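Local atomic coordinates of putative metalloprotease II (Bacteroides fragilis, PDB entry 4ON1), a protein that binds a zinc ion and probably cleaves proteins as an extracellular metalloendopeptidase related to fragilysin. Residues Leu207-Asp212 and His218-Gln223; Lys112-Glu117 and Gly214-Asp219; Val64-Ser69 and Val73-Gly78. All blocks are in the same frame, centred on the assembly; numbering follows the deposited sequence.

Contact 1: Leu207-Asp212 and His218-Gln223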
# COMPACT_ATOMS: atom_id res chain seq x y z
N LEU A 207 8.28 8.04 -0.00
CA LEU A 207 6.90 8.19 -0.44
C LEU A 207 6.45 9.62 -0.18
O LEU A 207 6.30 10.05 0.97
CB LEU A 207 6.00 7.18 0.27
CG LEU A 207 6.49 5.73 0.16
CD1 LEU A 207 5.56 4.80 0.90
CD2 LEU A 207 6.57 5.30 -1.28
N ILE A 208 6.26 10.37 -1.26
CA ILE A 208 6.05 11.80 -1.14
C ILE A 208 4.58 12.14 -1.37
O ILE A 208 4.06 11.90 -2.46
CB ILE A 208 6.92 12.58 -2.14
CG1 ILE A 208 8.39 12.15 -2.04
CG2 ILE A 208 6.78 14.08 -1.90
CD1 ILE A 208 9.00 12.32 -0.63
N LYS A 209 3.92 12.67 -0.35
CA LYS A 209 2.51 13.04 -0.48
C LYS A 209 2.36 14.32 -1.27
O LYS A 209 2.89 15.36 -0.88
CB LYS A 209 1.84 13.19 0.89
CG LYS A 209 1.84 11.89 1.69
CD LYS A 209 1.45 12.11 3.15
CE LYS A 209 -0.01 12.50 3.28
NZ LYS A 209 -0.40 12.61 4.71
N GLU A 210 1.63 14.25 -2.38
CA GLU A 210 1.32 15.43 -3.18
C GLU A 210 0.53 16.42 -2.33
O GLU A 210 -0.39 16.04 -1.61
CB GLU A 210 0.54 15.05 -4.44
CG GLU A 210 0.09 16.22 -5.31
CD GLU A 210 -0.73 15.78 -6.53
OE1 GLU A 210 -0.31 14.83 -7.22
OE2 GLU A 210 -1.80 16.37 -6.77
N LYS A 211 0.93 17.69 -2.34
CA LYS A 211 0.20 18.70 -1.60
C LYS A 211 -1.21 18.88 -2.15
O LYS A 211 -1.39 19.04 -3.36
CB LYS A 211 0.94 20.04 -1.60
CG LYS A 211 0.27 21.07 -0.68
CD LYS A 211 1.03 22.38 -0.68
CE LYS A 211 0.39 23.38 0.28
NZ LYS A 211 1.13 24.68 0.28
N ASP A 212 -2.19 18.83 -1.26
CA ASP A 212 -3.61 18.84 -1.61
C ASP A 212 -3.98 17.66 -2.49
O ASP A 212 -5.02 17.68 -3.15
CB ASP A 212 -4.01 20.15 -2.30
CG ASP A 212 -3.66 21.38 -1.47
OD1 ASP A 212 -3.76 21.31 -0.23
OD2 ASP A 212 -3.31 22.42 -2.07
N HIS A 218 -4.13 5.98 6.13
CA HIS A 218 -4.25 4.52 6.15
C HIS A 218 -4.16 3.91 4.75
O HIS A 218 -3.77 2.76 4.60
CB HIS A 218 -5.56 4.09 6.81
CG HIS A 218 -6.76 4.38 5.97
ND1 HIS A 218 -7.36 5.63 5.93
CD2 HIS A 218 -7.46 3.60 5.11
CE1 HIS A 218 -8.38 5.59 5.09
NE2 HIS A 218 -8.46 4.37 4.58
N ASP A 219 -4.57 4.66 3.73
CA ASP A 219 -4.42 4.19 2.36
C ASP A 219 -2.95 4.01 1.98
O ASP A 219 -2.57 3.03 1.35
CB ASP A 219 -5.09 5.14 1.36
CG ASP A 219 -6.59 4.93 1.26
OD1 ASP A 219 -7.05 3.79 1.50
OD2 ASP A 219 -7.31 5.90 0.92
N ILE A 220 -2.12 4.98 2.37
CA ILE A 220 -0.70 4.91 2.06
C ILE A 220 -0.07 3.65 2.65
O ILE A 220 0.67 2.94 1.96
CB ILE A 220 0.04 6.16 2.57
CG1 ILE A 220 -0.52 7.41 1.87
CG2 ILE A 220 1.53 6.06 2.32
CD1 ILE A 220 0.00 8.72 2.43
N THR A 221 -0.36 3.38 3.91
CA THR A 221 0.24 2.21 4.55
C THR A 221 -0.44 0.92 4.10
O THR A 221 0.18 -0.14 4.12
CB THR A 221 0.23 2.34 6.08
OG1 THR A 221 -1.09 2.68 6.53
CG2 THR A 221 1.21 3.44 6.52
N SER A 222 -1.70 1.00 3.66
CA SER A 222 -2.32 -0.16 3.01
C SER A 222 -1.63 -0.47 1.68
O SER A 222 -1.41 -1.64 1.36
CB SER A 222 -3.82 0.06 2.77
OG SER A 222 -4.53 0.12 3.99
N GLN A 223 -1.28 0.56 0.92
CA GLN A 223 -0.51 0.36 -0.31
C GLN A 223 0.86 -0.25 -0.02
O GLN A 223 1.35 -1.11 -0.75
CB GLN A 223 -0.33 1.67 -1.07
CG GLN A 223 -1.61 2.31 -1.60
CD GLN A 223 -2.03 1.73 -2.94
OE1 GLN A 223 -1.21 1.17 -3.67
NE2 GLN A 223 -3.30 1.90 -3.29
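Leu207 and Ile220 bring the strand and the helix to their nearest backbone approach, with Leu207 CA 8.6 Å from Ile220 CA. At that separation the backbones are too far apart to bond, and side chains alone bridge it. Segment 207-212 carries residues 207-209 of strand 201-209 and the chain beyond them; segment 218-223 is an early part of helix 217-230. The contact is small and rests on one isoleucine meeting two strand residues. Leu207 points at the helix, whereas Lys209 leaves the strand to one side and brings its methylenes to the isoleucine. Ile220 has CG1 beside its backbone N and an extended outer torsion (chi2 173°), which carries CD1 out to the aliphatic part of Lys209. The two side chains cross at about a right angle, and the methyl lies against several methylenes: Ile220 CD1 is 3.7 Å from Lys209 CG and 3.9 Å from Lys209 CE. A bend in the lysine chain (chi3 69°) lets CG, CD and CE all stay near that methyl, while NZ has a long, weak ion pair with Asp248. The other branch, Ile220 CG2, sits 4.5 Å from Leu207 CD1, a looser apolar touch. Within the helix, Ser222 OG donates to His218 O at 2.8 Å; this hydroxyl and Ser222 N reach the carbonyl oxygen from opposite faces of its plane. The His218 ring is hydrogen-bonded at both nitrogens, to Tyr109 and Tyr122. Strand 201-209 runs between strands 240-248 and 284-288, parallel to each, and Ile220 also touches Ile246 and Leu287 on them. Helix 217-230 thus packs across three neighbouring strands, consistent with the backing helix of metzincin-type peptidases.

Contact 2: Lys112-Glu117 and Gly214-Asp219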
# COMPACT_ATOMS: atom_id res chain seq x y z
N LYS A 112 -11.35 11.45 16.87
CA LYS A 112 -12.74 11.37 16.43
C LYS A 112 -13.05 12.28 15.24
O LYS A 112 -13.77 11.88 14.32
CB LYS A 112 -13.70 11.71 17.58
CG LYS A 112 -15.14 11.86 17.12
CD LYS A 112 -16.15 12.05 18.24
CE LYS A 112 -17.58 11.99 17.70
NZ LYS A 112 -18.60 11.84 18.77
N GLU A 113 -12.51 13.50 15.25
CA GLU A 113 -12.73 14.42 14.14
C GLU A 113 -12.15 13.84 12.86
O GLU A 113 -12.81 13.85 11.82
CB GLU A 113 -12.13 15.80 14.39
CG GLU A 113 -12.64 16.52 15.63
CD GLU A 113 -12.09 17.93 15.73
OE1 GLU A 113 -11.95 18.59 14.68
OE2 GLU A 113 -11.81 18.39 16.86
N ARG A 114 -10.92 13.35 12.93
CA ARG A 114 -10.30 12.77 11.74
C ARG A 114 -11.13 11.57 11.28
O ARG A 114 -11.37 11.41 10.08
CB ARG A 114 -8.85 12.34 12.01
CG ARG A 114 -8.07 11.93 10.74
CD ARG A 114 -8.05 13.04 9.68
NE ARG A 114 -7.41 12.61 8.43
CZ ARG A 114 -7.78 13.05 7.23
NH1 ARG A 114 -8.76 13.93 7.12
NH2 ARG A 114 -7.16 12.63 6.14
N MET A 115 -11.58 10.75 12.22
CA MET A 115 -12.43 9.61 11.85
C MET A 115 -13.67 10.07 11.08
O MET A 115 -14.05 9.45 10.08
CB MET A 115 -12.85 8.81 13.08
CG MET A 115 -13.75 7.61 12.76
SD MET A 115 -12.87 6.09 12.33
CE MET A 115 -12.65 6.27 10.57
N ALA A 116 -14.27 11.17 11.52
CA ALA A 116 -15.46 11.70 10.87
C ALA A 116 -15.12 12.16 9.45
O ALA A 116 -15.88 11.93 8.51
CB ALA A 116 -16.06 12.85 11.68
N GLU A 117 -13.97 12.81 9.30
CA GLU A 117 -13.52 13.25 7.98
C GLU A 117 -13.28 12.05 7.06
O GLU A 117 -13.64 12.09 5.88
CB GLU A 117 -12.26 14.10 8.10
CG GLU A 117 -12.50 15.45 8.77
CD GLU A 117 -11.22 16.15 9.18
OE1 GLU A 117 -11.31 17.18 9.87
OE2 GLU A 117 -10.12 15.67 8.82
N GLY A 214 -4.72 14.67 -1.39
CA GLY A 214 -5.79 13.93 -0.73
C GLY A 214 -5.51 12.49 -0.33
O GLY A 214 -6.42 11.79 0.12
N SER A 215 -4.27 12.02 -0.48
CA SER A 215 -3.91 10.67 -0.04
C SER A 215 -4.22 10.49 1.44
O SER A 215 -3.75 11.28 2.27
CB SER A 215 -2.44 10.38 -0.30
OG SER A 215 -2.22 10.08 -1.67
N LEU A 216 -5.00 9.47 1.78
CA LEU A 216 -5.36 9.21 3.17
C LEU A 216 -4.27 8.41 3.88
O LEU A 216 -3.69 7.50 3.29
CB LEU A 216 -6.69 8.48 3.25
CG LEU A 216 -7.87 9.12 2.50
CD1 LEU A 216 -9.15 8.30 2.71
CD2 LEU A 216 -8.06 10.58 2.92
N GLU A 217 -4.01 8.73 5.15
CA GLU A 217 -2.94 8.10 5.91
C GLU A 217 -2.97 6.57 5.85
O GLU A 217 -1.97 5.94 5.52
CB GLU A 217 -2.99 8.56 7.37
CG GLU A 217 -2.93 10.07 7.55
CD GLU A 217 -4.30 10.71 7.58
OE1 GLU A 217 -4.97 10.68 6.53
OE2 GLU A 217 -4.73 11.23 8.64
N HIS A 218 -4.13 5.98 6.13
CA HIS A 218 -4.25 4.52 6.15
C HIS A 218 -4.16 3.91 4.75
O HIS A 218 -3.77 2.76 4.60
CB HIS A 218 -5.56 4.09 6.81
CG HIS A 218 -6.76 4.38 5.97
ND1 HIS A 218 -7.36 5.63 5.93
CD2 HIS A 218 -7.46 3.60 5.11
CE1 HIS A 218 -8.38 5.59 5.09
NE2 HIS A 218 -8.46 4.37 4.58
N ASP A 219 -4.57 4.66 3.73
CA ASP A 219 -4.42 4.19 2.36
C ASP A 219 -2.95 4.01 1.98
O ASP A 219 -2.57 3.03 1.35
CB ASP A 219 -5.09 5.14 1.36
CG ASP A 219 -6.59 4.93 1.26
OD1 ASP A 219 -7.05 3.79 1.50
OD2 ASP A 219 -7.31 5.90 0.92
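Arg114 and Glu217 approach from opposite directions and join in a two-pronged salt bridge, the tight part of this contact. Arg114 NE donates to Glu217 OE2 at 3.0 Å, using that oxygen's syn lone pair. Arg114 NH2 reaches Glu217 OE1, also at 3.0 Å, in a nearly straight bond of 175°. Guanidinium and carboxylate lie 26° apart, close to coplanar, and this side-on grip by NE and one NH limits rotation of both groups. Arg114 CG stands anti to the backbone N, and a bend at chi2 brings the NE edge round to the acid. The remaining NH group turns the other way along the same plane: Arg114 NH1 bonds Glu117 OE2 at 2.8 Å, through the anti lone pair, one helical turn along. Arg114 is therefore the centre of a salt-bridge network, its positive charge shared between two acids whose OE2 atoms, in Glu117 and Glu217, are 7.0 Å apart. The network ties the start of helix 112-126, in the fragilysin-type N-terminal region, to the first turn of helix 217-230, where Leu216 is the N-cap residue. Glu217 sits at that N-terminal end, where the helix dipole would probably favour its negative charge. The buried side is slight: the Leu216 CD2 methyl lies 3.9 Å from Arg114 NH2, oblique to the guanidinium, and the leucine continues onto Ile118 and Tyr121 of helix 112-126. Tyr109 of strand 102-109 touches both Arg114 and Glu217. The solvent side is the Glu117 limb: this acid is exposed, holds the arginine from its own helix by a more bent bond (148°), and does not touch segment 214-219.

Contact 3: Val64-Ser69 and Val73-Gly78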
# COMPACT_ATOMS: atom_id res chain seq x y z
N VAL A 64 10.83 -4.95 7.64
CA VAL A 64 10.29 -3.71 7.11
C VAL A 64 10.16 -2.64 8.19
O VAL A 64 9.82 -2.93 9.33
CB VAL A 64 8.91 -3.90 6.44
CG1 VAL A 64 9.07 -4.66 5.14
CG2 VAL A 64 7.96 -4.62 7.37
N GLU A 65 10.43 -1.41 7.79
CA GLU A 65 10.32 -0.25 8.67
C GLU A 65 9.51 0.82 7.96
O GLU A 65 9.72 1.09 6.77
CB GLU A 65 11.72 0.27 9.05
CG GLU A 65 11.75 1.55 9.87
CD GLU A 65 13.16 2.06 10.14
OE1 GLU A 65 14.13 1.29 9.90
OE2 GLU A 65 13.31 3.21 10.59
N ILE A 66 8.56 1.42 8.67
CA ILE A 66 7.75 2.50 8.12
C ILE A 66 7.84 3.73 9.01
O ILE A 66 7.65 3.65 10.23
CB ILE A 66 6.27 2.10 7.96
CG1 ILE A 66 6.14 0.81 7.16
CG2 ILE A 66 5.47 3.24 7.33
CD1 ILE A 66 4.72 0.26 7.14
N GLU A 67 8.16 4.87 8.41
CA GLU A 67 8.20 6.13 9.14
C GLU A 67 7.11 7.05 8.62
O GLU A 67 7.07 7.37 7.43
CB GLU A 67 9.57 6.79 9.01
CG GLU A 67 9.64 8.19 9.57
CD GLU A 67 10.84 8.96 9.05
OE1 GLU A 67 11.84 8.32 8.64
OE2 GLU A 67 10.79 10.21 9.04
N GLU A 68 6.22 7.44 9.52
CA GLU A 68 5.07 8.28 9.22
C GLU A 68 4.99 9.40 10.26
O GLU A 68 4.87 9.12 11.46
CB GLU A 68 3.80 7.43 9.21
CG GLU A 68 2.49 8.17 9.04
CD GLU A 68 1.30 7.28 9.38
OE1 GLU A 68 0.87 6.49 8.51
OE2 GLU A 68 0.81 7.35 10.54
N SER A 69 5.10 10.65 9.82
CA SER A 69 5.17 11.78 10.75
C SER A 69 6.23 11.57 11.81
O SER A 69 5.99 11.80 13.00
CB SER A 69 3.82 12.02 11.42
OG SER A 69 2.81 12.29 10.46
N VAL A 73 5.36 2.90 12.06
CA VAL A 73 4.10 2.21 11.79
C VAL A 73 4.41 0.72 11.64
O VAL A 73 5.43 0.36 11.06
CB VAL A 73 3.41 2.74 10.50
CG1 VAL A 73 2.15 1.93 10.20
CG2 VAL A 73 3.09 4.23 10.63
N TYR A 74 3.56 -0.13 12.19
CA TYR A 74 3.85 -1.56 12.22
C TYR A 74 2.87 -2.35 11.36
O TYR A 74 1.69 -2.00 11.25
CB TYR A 74 3.84 -2.06 13.67
CG TYR A 74 4.83 -1.35 14.57
CD1 TYR A 74 6.20 -1.60 14.47
CD2 TYR A 74 4.41 -0.41 15.51
CE1 TYR A 74 7.11 -0.94 15.28
CE2 TYR A 74 5.31 0.25 16.33
CZ TYR A 74 6.66 -0.02 16.21
OH TYR A 74 7.56 0.63 17.02
N LEU A 75 3.39 -3.38 10.71
CA LEU A 75 2.58 -4.24 9.86
C LEU A 75 2.42 -5.61 10.52
O LEU A 75 3.31 -6.06 11.25
CB LEU A 75 3.20 -4.40 8.47
CG LEU A 75 3.41 -3.13 7.65
CD1 LEU A 75 3.96 -3.46 6.26
CD2 LEU A 75 2.11 -2.36 7.52
N PHE A 76 1.30 -6.26 10.26
CA PHE A 76 1.02 -7.58 10.82
C PHE A 76 0.40 -8.42 9.74
O PHE A 76 -0.23 -7.89 8.82
CB PHE A 76 0.08 -7.48 12.03
CG PHE A 76 0.52 -6.52 13.08
CD1 PHE A 76 1.19 -6.97 14.21
CD2 PHE A 76 0.25 -5.16 12.96
CE1 PHE A 76 1.59 -6.08 15.20
CE2 PHE A 76 0.65 -4.26 13.94
CZ PHE A 76 1.32 -4.73 15.06
N GLU A 77 0.57 -9.74 9.83
CA GLU A 77 -0.06 -10.64 8.87
C GLU A 77 -0.42 -12.00 9.48
O GLU A 77 0.19 -12.45 10.46
CB GLU A 77 0.86 -10.86 7.66
CG GLU A 77 2.12 -11.65 7.97
CD GLU A 77 3.05 -11.77 6.76
OE1 GLU A 77 2.62 -11.41 5.64
OE2 GLU A 77 4.20 -12.21 6.95
N GLY A 78 -1.43 -12.62 8.88
CA GLY A 78 -1.86 -13.96 9.22
C GLY A 78 -0.83 -15.00 8.86
O GLY A 78 -0.05 -14.82 7.92
O HOH W 1 8.05 0.41 11.34
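This is a buried hairpin contact between strands 52-68 and 71-78, near the turn and within the fragilysin-type N-terminal region, in which Ile66 meets Val73 through one direct backbone bond. Val73 N donates to Ile66 O at 3.0 Å, from above the carbonyl plane. A water joins the other two backbone atoms, accepting from Ile66 N at 2.9 Å and donating to Val73 O at 2.6 Å. From here the strands splay, their directions 140° apart, and Val64 faces Leu75 at a CA-CA distance of 8.2 Å. Side chains fill the widening gap. Ile66 CG2 lies 3.8 Å from Val73 CB. With Ile66 CG1 beside the backbone N, CD1 extends to Leu75 and crosses it at about a right angle, 3.7 Å from Leu75 CG. On the turn side, Glu68 runs across Val73: Glu68 CB is 3.6 Å from Val73 CG2, and the methyl stays near the carboxylate carbon too. That carboxylate is hydrogen-bonded to Tyr92 and Ser89, which holds the acid against the valine methyl. Leu75 continues onto Gln225 and Thr228 of helix 217-230, and Ile66 onto Tyr244 and Ile246 of strand 240-248. One direct backbone bond and one water bridge imply that apolar packing carries much of the join between these diverging strands.

In the fold
Contacts 1 and 3 are buried, whereas contact 2 lies farther from the chain centre and is partly open to solvent. Chemistry follows place: methyl and methylene packing dominates contact 1, one backbone bond, a bridging water and apolar side chains make contact 3, and contact 2 depends on charge. Contacts 1 and 2 share His218 and Asp219 on helix 217-230, and Ile220 CD1 of one lies 4.0 Å from Ser215 CB of the other. Contact 3 reaches the same helix from the hairpin, where Glu68 OE1 packs 3.7 Å from Thr221 CG2. Helix 217-230 therefore meets strand 201-209, helix 112-126 and the hairpin of strands 52-68 and 71-78.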